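Long-range contacts in endosialidase (Enterobacteria phage phi92, PDB 4HIZ), which cleaves alpha-2,8 and probably alpha-2,9 linkages within polysialic acid, as a trimeric phage endosialidase that attacks sialic acid polymers: residues D29-F35 / K47-V52; R171-A175 / D278-S282; S179-P183 / T264-S269; G412-S416 / S470-V474; R610-C614 / G624-Q628. All blocks are in the same frame, centred on the assembly; numbering follows the deposited sequence. Where two conformers were deposited one is given.

Interaction 1 of 5, residues D29-F35 / K47-V52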
# COMPACT_ATOMS: atom_id res chain seq x y z
N ASP A 29 -22.42 -1.20 34.00
CA ASP A 29 -21.72 -2.46 33.93
C ASP A 29 -22.77 -3.55 34.18
O ASP A 29 -23.31 -3.70 35.29
CB ASP A 29 -20.63 -2.50 34.99
CG ASP A 29 -19.88 -3.83 35.02
OD1 ASP A 29 -20.14 -4.69 34.16
OD2 ASP A 29 -19.03 -4.00 35.91
N GLY A 30 -23.09 -4.29 33.13
CA GLY A 30 -24.08 -5.34 33.24
C GLY A 30 -23.60 -6.56 34.00
O GLY A 30 -24.39 -7.47 34.24
N ARG A 31 -22.32 -6.61 34.37
CA ARG A 31 -21.78 -7.76 35.13
C ARG A 31 -22.10 -9.14 34.50
O ARG A 31 -22.31 -10.13 35.20
CB ARG A 31 -22.22 -7.67 36.60
CG ARG A 31 -21.80 -6.34 37.25
CD ARG A 31 -22.11 -6.28 38.72
NE ARG A 31 -21.32 -7.21 39.53
CZ ARG A 31 -21.61 -7.47 40.81
NH1 ARG A 31 -22.68 -6.87 41.39
NH2 ARG A 31 -20.85 -8.33 41.51
N ASN A 32 -22.12 -9.17 33.17
CA ASN A 32 -22.41 -10.36 32.39
C ASN A 32 -23.79 -10.95 32.64
O ASN A 32 -24.01 -12.16 32.51
CB ASN A 32 -21.29 -11.40 32.53
CG ASN A 32 -20.36 -11.38 31.34
OD1 ASN A 32 -20.42 -12.28 30.49
ND2 ASN A 32 -19.54 -10.33 31.23
N LEU A 33 -24.73 -10.06 32.96
CA LEU A 33 -26.12 -10.44 33.16
C LEU A 33 -26.96 -10.05 31.94
O LEU A 33 -26.53 -9.27 31.07
CB LEU A 33 -26.65 -9.78 34.45
CG LEU A 33 -25.85 -10.26 35.67
CD1 LEU A 33 -26.22 -9.48 36.94
CD2 LEU A 33 -25.98 -11.83 35.88
N THR A 34 -28.17 -10.61 31.87
CA THR A 34 -29.02 -10.46 30.69
C THR A 34 -30.37 -9.83 31.07
O THR A 34 -31.02 -10.25 32.03
CB THR A 34 -29.23 -11.84 30.03
OG1 THR A 34 -27.96 -12.36 29.62
CG2 THR A 34 -30.12 -11.71 28.83
N PHE A 35 -30.77 -8.80 30.33
CA PHE A 35 -32.04 -8.13 30.56
C PHE A 35 -33.04 -8.57 29.50
O PHE A 35 -32.66 -8.80 28.37
CB PHE A 35 -31.86 -6.61 30.43
CG PHE A 35 -30.86 -6.05 31.39
CD1 PHE A 35 -31.23 -5.74 32.69
CD2 PHE A 35 -29.55 -5.83 30.99
CE1 PHE A 35 -30.32 -5.23 33.59
CE2 PHE A 35 -28.61 -5.31 31.89
CZ PHE A 35 -29.00 -5.01 33.19
N LYS A 47 -21.56 -1.96 29.18
CA LYS A 47 -20.61 -3.03 28.95
C LYS A 47 -21.05 -4.27 29.70
O LYS A 47 -21.85 -4.20 30.64
CB LYS A 47 -19.19 -2.65 29.38
CG LYS A 47 -18.98 -2.56 30.89
CD LYS A 47 -17.49 -2.53 31.25
CE LYS A 47 -17.29 -2.34 32.76
NZ LYS A 47 -15.87 -2.27 33.15
N ASN A 48 -20.55 -5.41 29.25
CA ASN A 48 -20.81 -6.69 29.91
C ASN A 48 -22.31 -6.97 30.09
O ASN A 48 -22.73 -7.48 31.12
CB ASN A 48 -20.13 -6.71 31.28
CG ASN A 48 -18.64 -6.41 31.19
OD1 ASN A 48 -18.01 -6.61 30.15
ND2 ASN A 48 -18.07 -5.93 32.28
N ALA A 49 -23.11 -6.66 29.07
CA ALA A 49 -24.55 -6.79 29.21
C ALA A 49 -25.12 -7.45 27.97
O ALA A 49 -24.56 -7.32 26.88
CB ALA A 49 -25.19 -5.38 29.42
N ALA A 50 -26.25 -8.12 28.13
CA ALA A 50 -26.97 -8.64 26.96
C ALA A 50 -28.47 -8.41 27.12
O ALA A 50 -28.98 -8.32 28.25
CB ALA A 50 -26.68 -10.10 26.77
N PHE A 51 -29.17 -8.35 25.98
CA PHE A 51 -30.58 -7.95 25.97
C PHE A 51 -31.37 -8.94 25.13
O PHE A 51 -31.09 -9.11 23.94
CB PHE A 51 -30.71 -6.54 25.37
CG PHE A 51 -29.79 -5.54 26.03
CD1 PHE A 51 -30.15 -4.94 27.22
CD2 PHE A 51 -28.53 -5.26 25.49
CE1 PHE A 51 -29.28 -4.04 27.86
CE2 PHE A 51 -27.66 -4.38 26.13
CZ PHE A 51 -28.04 -3.77 27.32
N VAL A 52 -32.35 -9.59 25.74
CA VAL A 52 -33.23 -10.50 24.98
C VAL A 52 -34.40 -9.71 24.44
O VAL A 52 -35.13 -9.04 25.20
CB VAL A 52 -33.77 -11.63 25.84
CG1 VAL A 52 -34.61 -12.59 24.97
CG2 VAL A 52 -32.61 -12.36 26.52
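Parallel bridges on both sides of a corner in 29-35 make this contact in the N-terminal extension, a family related to the pectate-lyase-like beta-helices. The axes of 33-35 and 49-52 approach to 4.6 Å at 32°. The backbone supplies most hydrogen bonds. Before the corner, Gly30 N donates to Lys47 O at 2.8 Å. At the corner, Asn32 N donates to Asn48 O at 2.7 Å. Beyond it, Ala50 N reaches Leu33 O at 3.2 Å, Phe35 N reaches Ala50 O at 2.8 Å, and Val52 N reaches Phe35 O at 2.8 Å. A type I' turn from Gly30 to Leu33 turns the segment 29-35. A side chain at Gly30 would clash with Ala49 CB and Asn48 O, so glycine lets the two segments close up.

Apolar contacts lie on both faces. Phe35 and Phe51 share one face, with ring planes at 19° and centroids 5.8 Å apart, so the rings barely overlap. On the other face, Thr34 CG2 meets Val52 CG2 at 3.5 Å. The strand 61-64 carries the sheet on past 49-52.

Side-chain polar contacts gather around Asp29. Its OD1 closes an Asx turn by accepting from Arg31 N at 2.9 Å. The same Asp29 OD1 takes a hydrogen bond from Asn48 ND2 at 3.1 Å.

Interaction 2 of 5, residues R171-A175 / D278-S282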
# COMPACT_ATOMS: atom_id res chain seq x y z
N ARG A 171 -23.10 -25.10 -13.13
CA ARG A 171 -23.18 -26.53 -12.82
C ARG A 171 -21.80 -27.16 -12.67
O ARG A 171 -20.83 -26.75 -13.31
CB ARG A 171 -24.02 -27.29 -13.88
CG ARG A 171 -25.46 -26.90 -13.76
CD ARG A 171 -26.33 -27.59 -14.79
NE ARG A 171 -27.69 -27.06 -14.72
CZ ARG A 171 -28.60 -27.33 -15.65
NH1 ARG A 171 -28.24 -28.04 -16.70
NH2 ARG A 171 -29.83 -26.84 -15.56
N LEU A 172 -21.75 -28.21 -11.86
CA LEU A 172 -20.49 -28.88 -11.59
C LEU A 172 -20.17 -29.85 -12.75
O LEU A 172 -20.91 -30.84 -12.97
CB LEU A 172 -20.61 -29.65 -10.26
CG LEU A 172 -19.35 -30.42 -9.82
CD1 LEU A 172 -18.15 -29.47 -9.69
CD2 LEU A 172 -19.62 -31.13 -8.51
N LYS A 173 -19.13 -29.56 -13.53
CA LYS A 173 -18.71 -30.46 -14.61
C LYS A 173 -17.97 -31.68 -14.08
O LYS A 173 -18.29 -32.81 -14.46
CB LYS A 173 -17.86 -29.73 -15.63
CG LYS A 173 -17.36 -30.61 -16.78
CD LYS A 173 -16.59 -29.77 -17.79
CE LYS A 173 -16.24 -30.55 -19.05
NZ LYS A 173 -15.08 -31.43 -18.81
N LYS A 174 -16.97 -31.47 -13.22
CA LYS A 174 -16.30 -32.59 -12.58
C LYS A 174 -15.62 -32.05 -11.34
O LYS A 174 -15.54 -30.84 -11.14
CB LYS A 174 -15.24 -33.21 -13.50
CG LYS A 174 -14.11 -32.23 -13.85
CD LYS A 174 -13.22 -32.77 -14.98
CE LYS A 174 -12.26 -33.84 -14.48
NZ LYS A 174 -11.76 -34.70 -15.62
N ALA A 175 -15.12 -32.94 -10.49
CA ALA A 175 -14.41 -32.50 -9.29
C ALA A 175 -13.17 -33.34 -9.12
O ALA A 175 -13.17 -34.55 -9.46
CB ALA A 175 -15.32 -32.62 -8.06
N ASP A 278 -18.21 -39.52 -10.62
CA ASP A 278 -19.63 -39.17 -10.42
C ASP A 278 -19.87 -37.97 -9.51
O ASP A 278 -21.02 -37.72 -9.12
CB ASP A 278 -20.45 -40.37 -9.93
CG ASP A 278 -20.64 -41.44 -11.00
OD1 ASP A 278 -20.73 -41.10 -12.21
OD2 ASP A 278 -20.72 -42.62 -10.61
N VAL A 279 -18.83 -37.22 -9.16
CA VAL A 279 -19.05 -35.99 -8.39
C VAL A 279 -19.22 -34.87 -9.41
O VAL A 279 -18.25 -34.29 -9.88
CB VAL A 279 -17.89 -35.74 -7.43
CG1 VAL A 279 -18.16 -34.43 -6.63
CG2 VAL A 279 -17.77 -36.95 -6.50
N ALA A 280 -20.47 -34.63 -9.79
CA ALA A 280 -20.79 -33.76 -10.93
C ALA A 280 -22.29 -33.54 -10.96
O ALA A 280 -23.04 -34.29 -10.33
CB ALA A 280 -20.36 -34.42 -12.25
N TYR A 281 -22.72 -32.50 -11.66
CA TYR A 281 -24.15 -32.36 -11.95
C TYR A 281 -24.66 -33.61 -12.66
O TYR A 281 -23.96 -34.18 -13.50
CB TYR A 281 -24.36 -31.17 -12.87
CG TYR A 281 -25.82 -30.93 -13.16
CD1 TYR A 281 -26.59 -30.21 -12.27
CD2 TYR A 281 -26.42 -31.44 -14.31
CE1 TYR A 281 -27.95 -29.96 -12.52
CE2 TYR A 281 -27.76 -31.21 -14.57
CZ TYR A 281 -28.51 -30.47 -13.67
OH TYR A 281 -29.84 -30.23 -13.91
N SER A 282 -25.89 -34.00 -12.32
CA SER A 282 -26.56 -35.12 -13.01
C SER A 282 -28.06 -34.92 -12.82
O SER A 282 -28.50 -34.35 -11.82
CB SER A 282 -26.11 -36.44 -12.39
OG SER A 282 -26.87 -37.50 -13.01
O HOH W 1 -16.06 -35.62 -11.00
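Residues 171-175, in strand from Leu172 on, and the loop residues 279-281 run in nearly opposite directions, 169° apart. One direct backbone hydrogen bond joins them, from Tyr281 N to Leu172 O at 2.8 Å. Further along, a water takes over. It accepts from Ala175 N at 2.9 Å and lies 2.8 Å from Val279 O, bridging the two. The change coincides with a classic beta bulge, in which Lys173 and Lys174 both face Thr164 of the adjacent strand.

Arg171 and Tyr281 form the main side-chain contact. The guanidinium lies flat on the ring, with planes at 3° and centres 4.3 Å apart. This is an off-centre cation-pi stack. Arg171 CD sits over the ring itself, 3.5 Å from the Tyr281 centroid, in a CH-pi contact. Val279 packs against two apolar side chains: its CG1 is 3.7 Å from Ala175 CB and 4.1 Å from Leu172 CD2.

Both segments belong to the catalytic beta-propeller. Strand 172-181 lies between 157-166 and 272-275 in a four-stranded antiparallel sheet. The loop leads from the outer strand 272-275 of this sheet toward 291-297, the first strand of the next. Val279 also touches Phe334, and Tyr281 touches Asp313 and Ile314, so the loop packs between these neighbouring sheets.

Interaction 3 of 5, residues S179-P183 / T264-S269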
# COMPACT_ATOMS: atom_id res chain seq x y z
N SER A 179 -3.91 -32.56 -3.92
CA SER A 179 -3.13 -32.55 -2.68
C SER A 179 -1.68 -32.23 -2.91
O SER A 179 -1.14 -32.45 -3.98
CB SER A 179 -3.25 -33.86 -1.88
OG SER A 179 -2.44 -34.88 -2.42
N ARG A 180 -1.07 -31.66 -1.87
CA ARG A 180 0.38 -31.36 -1.84
C ARG A 180 0.83 -31.62 -0.43
O ARG A 180 0.05 -31.54 0.50
CB ARG A 180 0.64 -29.85 -2.11
CG ARG A 180 0.96 -29.53 -3.57
CD ARG A 180 1.15 -28.02 -3.73
NE ARG A 180 1.68 -27.69 -5.05
CZ ARG A 180 1.76 -26.44 -5.51
NH1 ARG A 180 1.35 -25.42 -4.73
NH2 ARG A 180 2.29 -26.20 -6.71
N PRO A 181 2.13 -31.87 -0.25
CA PRO A 181 2.64 -31.90 1.13
C PRO A 181 2.53 -30.48 1.71
O PRO A 181 2.77 -29.52 0.97
CB PRO A 181 4.11 -32.27 0.94
CG PRO A 181 4.50 -31.79 -0.43
CD PRO A 181 3.21 -31.97 -1.26
N MET A 182 2.18 -30.35 2.98
CA MET A 182 2.13 -29.02 3.58
C MET A 182 3.53 -28.42 3.63
O MET A 182 4.52 -29.13 3.66
CB MET A 182 1.61 -29.12 5.03
CG MET A 182 0.12 -29.36 5.13
SD MET A 182 -0.88 -28.05 4.33
CE MET A 182 -0.70 -26.70 5.53
N PRO A 183 3.63 -27.08 3.66
CA PRO A 183 4.93 -26.47 3.95
C PRO A 183 5.25 -26.74 5.42
O PRO A 183 4.48 -26.37 6.30
CB PRO A 183 4.67 -24.96 3.71
CG PRO A 183 3.20 -24.80 3.73
CD PRO A 183 2.54 -26.09 3.50
N THR A 264 9.86 -29.22 3.61
CA THR A 264 9.22 -29.48 2.34
C THR A 264 9.33 -28.21 1.48
O THR A 264 9.63 -27.11 1.98
CB THR A 264 7.75 -29.80 2.50
OG1 THR A 264 7.11 -28.71 3.16
CG2 THR A 264 7.58 -31.08 3.35
N ARG A 265 9.07 -28.38 0.19
CA ARG A 265 8.94 -27.27 -0.76
C ARG A 265 7.56 -27.35 -1.39
O ARG A 265 7.39 -27.91 -2.48
CB ARG A 265 10.05 -27.33 -1.82
CG ARG A 265 11.47 -27.20 -1.22
CD ARG A 265 12.51 -27.03 -2.32
NE ARG A 265 12.88 -28.32 -2.92
CZ ARG A 265 12.96 -28.55 -4.23
NH1 ARG A 265 12.64 -27.61 -5.11
NH2 ARG A 265 13.36 -29.76 -4.64
N PHE A 266 6.57 -26.84 -0.66
CA PHE A 266 5.18 -26.90 -1.06
C PHE A 266 4.98 -26.36 -2.49
O PHE A 266 4.29 -26.95 -3.32
CB PHE A 266 4.35 -26.06 -0.06
CG PHE A 266 2.89 -25.83 -0.47
CD1 PHE A 266 1.92 -26.75 -0.15
CD2 PHE A 266 2.51 -24.64 -1.12
CE1 PHE A 266 0.56 -26.53 -0.49
CE2 PHE A 266 1.16 -24.41 -1.46
CZ PHE A 266 0.19 -25.33 -1.13
N TRP A 267 5.56 -25.20 -2.75
CA TRP A 267 5.35 -24.51 -4.02
C TRP A 267 6.08 -25.12 -5.19
O TRP A 267 5.78 -24.77 -6.33
CB TRP A 267 5.72 -23.01 -3.88
CG TRP A 267 4.82 -22.26 -2.89
CD1 TRP A 267 3.62 -21.67 -3.18
CD2 TRP A 267 5.03 -22.09 -1.48
NE1 TRP A 267 3.08 -21.12 -2.03
CE2 TRP A 267 3.93 -21.36 -0.98
CE3 TRP A 267 6.03 -22.49 -0.59
CZ2 TRP A 267 3.81 -20.99 0.36
CZ3 TRP A 267 5.93 -22.11 0.76
CH2 TRP A 267 4.82 -21.37 1.22
N ASP A 268 7.05 -26.01 -4.91
CA ASP A 268 7.75 -26.74 -5.97
C ASP A 268 7.23 -28.17 -6.15
O ASP A 268 7.72 -28.91 -7.00
CB ASP A 268 9.26 -26.80 -5.66
CG ASP A 268 9.91 -25.43 -5.70
OD1 ASP A 268 9.41 -24.52 -6.40
OD2 ASP A 268 10.94 -25.27 -5.02
N SER A 269 6.27 -28.58 -5.34
CA SER A 269 5.78 -29.97 -5.44
C SER A 269 4.59 -30.03 -6.39
O SER A 269 3.67 -29.27 -6.26
CB SER A 269 5.34 -30.48 -4.05
OG SER A 269 6.44 -30.54 -3.15
O HOH W 2 3.52 -23.52 -7.29
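Arg180 extends over the face of the Phe266 ring, its CD 3.8 Å and its CZ 4.8 Å from the ring centroid. These are CH-pi and cation-pi contacts. They lie in the catalytic beta-propeller, where the end of strand 172-181 meets a short 3-10 turn, 266-268. Between the segments the chain forms a separate eight-stranded sheet, so the contact sits where that insertion leaves and rejoins the propeller. Arg180 NE donates to Ser269 O at 2.8 Å. A water accepts from Arg180 NH2 at 3.0 Å and donates to Trp267 O at 2.8 Å. The guanidinium thus holds to both the ring and the backbone of the turn. Trp271 gives Arg180 a second cation-pi partner.

Pro183 packs its CD 3.8 Å from Phe266 CD1. Trp267 hydrogen-bonds Glu130 and stacks on His510 of the second subunit, placing the turn at the trimer interface. At the far end of the contact, Thr264 OG1 donates to Met182 O at 2.7 Å.

Interaction 4 of 5, residues G412-S416 / S470-V474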
# COMPACT_ATOMS: atom_id res chain seq x y z
N GLY A 412 -23.61 -18.05 12.40
CA GLY A 412 -24.28 -17.84 11.13
C GLY A 412 -24.50 -16.34 10.96
O GLY A 412 -24.38 -15.58 11.92
N THR A 413 -24.79 -15.95 9.73
CA THR A 413 -25.00 -14.52 9.42
C THR A 413 -26.15 -14.42 8.46
O THR A 413 -26.18 -15.13 7.46
CB THR A 413 -23.74 -13.95 8.75
OG1 THR A 413 -22.61 -14.13 9.61
CG2 THR A 413 -23.89 -12.45 8.43
N GLU A 414 -27.08 -13.48 8.69
CA GLU A 414 -28.13 -13.30 7.68
C GLU A 414 -27.54 -12.52 6.46
O GLU A 414 -26.53 -11.82 6.59
CB GLU A 414 -29.37 -12.60 8.27
CG GLU A 414 -29.02 -11.19 8.80
CD GLU A 414 -30.17 -10.53 9.57
OE1 GLU A 414 -31.29 -11.10 9.63
OE2 GLU A 414 -29.95 -9.41 10.12
N ARG A 415 -28.13 -12.69 5.29
CA ARG A 415 -27.61 -12.09 4.06
C ARG A 415 -27.89 -10.58 4.02
O ARG A 415 -27.13 -9.81 3.40
CB ARG A 415 -28.29 -12.74 2.84
CG ARG A 415 -28.00 -14.23 2.74
CD ARG A 415 -26.65 -14.43 2.07
NE ARG A 415 -26.42 -15.85 2.02
CZ ARG A 415 -25.60 -16.47 1.21
NH1 ARG A 415 -24.84 -15.78 0.35
NH2 ARG A 415 -25.55 -17.79 1.28
N SER A 416 -29.00 -10.20 4.64
CA SER A 416 -29.41 -8.79 4.71
C SER A 416 -30.24 -8.62 5.97
O SER A 416 -30.78 -9.61 6.49
CB SER A 416 -30.19 -8.39 3.44
OG SER A 416 -30.62 -7.03 3.53
N SER A 470 -25.69 -11.33 -1.96
CA SER A 470 -24.97 -10.90 -0.76
C SER A 470 -23.81 -11.82 -0.45
O SER A 470 -23.94 -13.06 -0.51
CB SER A 470 -25.93 -10.89 0.43
OG SER A 470 -25.24 -10.53 1.62
N ALA A 471 -22.67 -11.22 -0.09
CA ALA A 471 -21.50 -12.00 0.35
C ALA A 471 -21.47 -12.19 1.86
O ALA A 471 -20.53 -12.80 2.40
CB ALA A 471 -20.24 -11.33 -0.12
N CYS A 472 -22.47 -11.67 2.58
CA CYS A 472 -22.40 -11.67 4.04
C CYS A 472 -22.52 -13.08 4.56
O CYS A 472 -23.38 -13.82 4.14
CB CYS A 472 -23.49 -10.76 4.65
SG CYS A 472 -23.22 -9.02 4.25
N GLY A 473 -21.63 -13.46 5.47
CA GLY A 473 -21.62 -14.81 6.02
C GLY A 473 -20.80 -15.76 5.18
O GLY A 473 -19.58 -15.52 4.94
N VAL A 474 -21.45 -16.87 4.77
CA VAL A 474 -20.83 -17.94 3.98
C VAL A 474 -19.40 -18.23 4.50
O VAL A 474 -18.43 -18.24 3.74
CB VAL A 474 -20.89 -17.68 2.43
CG1 VAL A 474 -22.37 -17.83 1.93
CG2 VAL A 474 -20.29 -16.31 1.99
O HOH W 3 -25.73 -15.38 4.81
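An ST turn at Ser470 shapes the loop that meets the end of strand 407-413. Ser470 OG accepts from Cys472 N at 3.1 Å and donates to Arg415 O at 2.7 Å. Arg415 answers with its side chain: NH1 donates to Ser470 O at 3.0 Å. Its aliphatic part packs too, with Arg415 CB 3.8 Å from Ser470 CB. Arg415 NH2 also bonds to His396 O, so the guanidinium links the 470-474 segment to His396.

The contact joins two sheets of the catalytic beta-propeller. Strand 407-413 ends here, and strand 473-480 begins as an outermost strand of its own sheet. Gly473 packs closely on Thr413, with Gly473 CA 3.6 Å from Thr413 CB. The backbone angles of Gly473 call for glycine, and a CB would lie tight against Thr413. Thr413 OG1 turns to Tyr486 and Thr436 for its hydrogen bonds. A water bridges the two backbones, donating to Thr413 O at 2.7 Å and to Cys472 O at 2.9 Å.

Interaction 5 of 5, residues R610-C614 / G624-Q628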
# COMPACT_ATOMS: atom_id res chain seq x y z
N ARG A 610 7.21 10.64 -35.83
CA ARG A 610 8.24 9.68 -36.22
C ARG A 610 8.78 8.96 -34.99
O ARG A 610 8.67 9.45 -33.85
CB ARG A 610 9.38 10.40 -36.94
CG ARG A 610 10.20 11.37 -36.03
CD ARG A 610 11.01 12.29 -36.93
NE ARG A 610 11.95 13.18 -36.24
CZ ARG A 610 11.62 14.34 -35.69
NH1 ARG A 610 10.34 14.77 -35.68
NH2 ARG A 610 12.58 15.09 -35.16
N LEU A 611 9.36 7.80 -35.26
CA LEU A 611 10.03 7.02 -34.24
C LEU A 611 11.54 7.10 -34.52
O LEU A 611 11.95 6.89 -35.67
CB LEU A 611 9.55 5.55 -34.30
CG LEU A 611 10.18 4.61 -33.25
CD1 LEU A 611 9.83 5.01 -31.80
CD2 LEU A 611 9.80 3.12 -33.51
N ILE A 612 12.34 7.41 -33.51
CA ILE A 612 13.80 7.54 -33.71
C ILE A 612 14.51 6.48 -32.86
O ILE A 612 14.43 6.49 -31.63
CB ILE A 612 14.35 8.94 -33.32
CG1 ILE A 612 13.53 10.03 -34.02
CG2 ILE A 612 15.85 9.02 -33.70
CD1 ILE A 612 13.94 11.45 -33.55
N LEU A 613 15.21 5.57 -33.51
CA LEU A 613 15.97 4.54 -32.81
C LEU A 613 17.41 5.00 -32.81
O LEU A 613 17.94 5.33 -33.87
CB LEU A 613 15.86 3.22 -33.56
CG LEU A 613 14.43 2.72 -33.77
CD1 LEU A 613 14.44 1.69 -34.87
CD2 LEU A 613 13.91 2.11 -32.48
N CYS A 614 18.04 5.04 -31.63
CA CYS A 614 19.36 5.69 -31.49
C CYS A 614 20.39 4.77 -30.88
O CYS A 614 20.13 4.16 -29.85
CB CYS A 614 19.25 6.90 -30.55
SG CYS A 614 17.86 7.99 -30.82
N GLY A 624 25.35 9.27 -32.04
CA GLY A 624 25.19 7.88 -32.44
C GLY A 624 24.49 7.76 -33.78
O GLY A 624 23.89 8.72 -34.30
N SER A 625 24.58 6.59 -34.39
CA SER A 625 23.74 6.29 -35.55
C SER A 625 22.27 6.30 -35.16
O SER A 625 21.92 6.04 -34.00
CB SER A 625 24.13 4.93 -36.15
OG SER A 625 23.98 3.90 -35.19
N LEU A 626 21.41 6.61 -36.13
CA LEU A 626 19.95 6.74 -35.91
C LEU A 626 19.22 6.05 -37.05
O LEU A 626 19.66 6.14 -38.20
CB LEU A 626 19.49 8.21 -36.00
CG LEU A 626 20.22 9.24 -35.15
CD1 LEU A 626 19.76 10.66 -35.54
CD2 LEU A 626 19.96 9.00 -33.66
N LEU A 627 18.08 5.42 -36.73
CA LEU A 627 17.12 5.08 -37.79
C LEU A 627 15.84 5.85 -37.48
O LEU A 627 15.29 5.75 -36.38
CB LEU A 627 16.84 3.57 -37.79
CG LEU A 627 15.67 3.17 -38.73
CD1 LEU A 627 16.01 3.50 -40.19
CD2 LEU A 627 15.34 1.64 -38.56
N GLN A 628 15.40 6.67 -38.44
CA GLN A 628 14.16 7.43 -38.24
C GLN A 628 13.09 6.85 -39.16
O GLN A 628 13.28 6.73 -40.39
CB GLN A 628 14.36 8.94 -38.52
CG GLN A 628 15.41 9.56 -37.55
CD GLN A 628 15.20 11.04 -37.34
OE1 GLN A 628 14.09 11.54 -37.45
NE2 GLN A 628 16.27 11.74 -36.99
O HOH W 4 15.35 14.39 -35.80
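Strands 610-614 and 626-628 lie side by side as the arms of an antiparallel hairpin, their axes 4.7 Å apart at 166°. Leu613 and Leu627 form the hydrogen-bonded pair: Leu613 N to Leu627 O and Leu627 N to Leu613 O are both 2.9 Å. Non-hydrogen-bonded pairs flank it, Ile612 with Gln628 and Cys614 with Leu626.

On one face, one methyl of Leu626, CD2, rests against the ridge made by Ile612 and Cys614: it is 4.1 Å from Ile612 CG2 and 3.7 Å from Cys614 SG. Gln628 folds along Ile612, with OE1 3.8 Å from Ile612 CG1, and continues toward Arg610. There Arg610 NE donates to Gln628 OE1 at 3.0 Å. A water closes the gap beside this bond, accepting from Arg610 NH2 at 2.9 Å and from Gln628 NE2 at 3.0 Å. Arg610 also has a salt bridge to Glu608.

On the other face, Leu613 and Leu627 form a joint apolar bump, Leu613 CD1 to Leu627 CD2 3.8 Å. Leu613 packs on Leu613 of both other subunits, and Leu627 meets Leu627 of the second subunit. Residues 610-613 also pair in parallel with a strand of the third subunit, so the sheet crosses the interface. Such intertwined beta structure around a shared apolar core is typical of trimeric phage fibres and fits this C-terminal region of a phage endosialidase.

In the fold
The contacts follow the chain in series, except that interaction 3 falls between the two segments of interaction 2. Those two share strand 172-181, with centres about 27 Å apart. That strand carries Trp178 of one glycan pocket, while Phe218 and Gly228 of another lie in the insertion that interaction 3 brackets. Lys174 in interaction 2 touches a bound fructose. Interactions 1 and 4 reach the same mixed sheet, which joins the N-terminal extension to the propeller; their centres are about 26 Å apart. Interaction 5 is remote, about 79 Å from interaction 1 between centres. It and interaction 3 both touch the second subunit, so propeller and C-terminal region each contribute to the trimer.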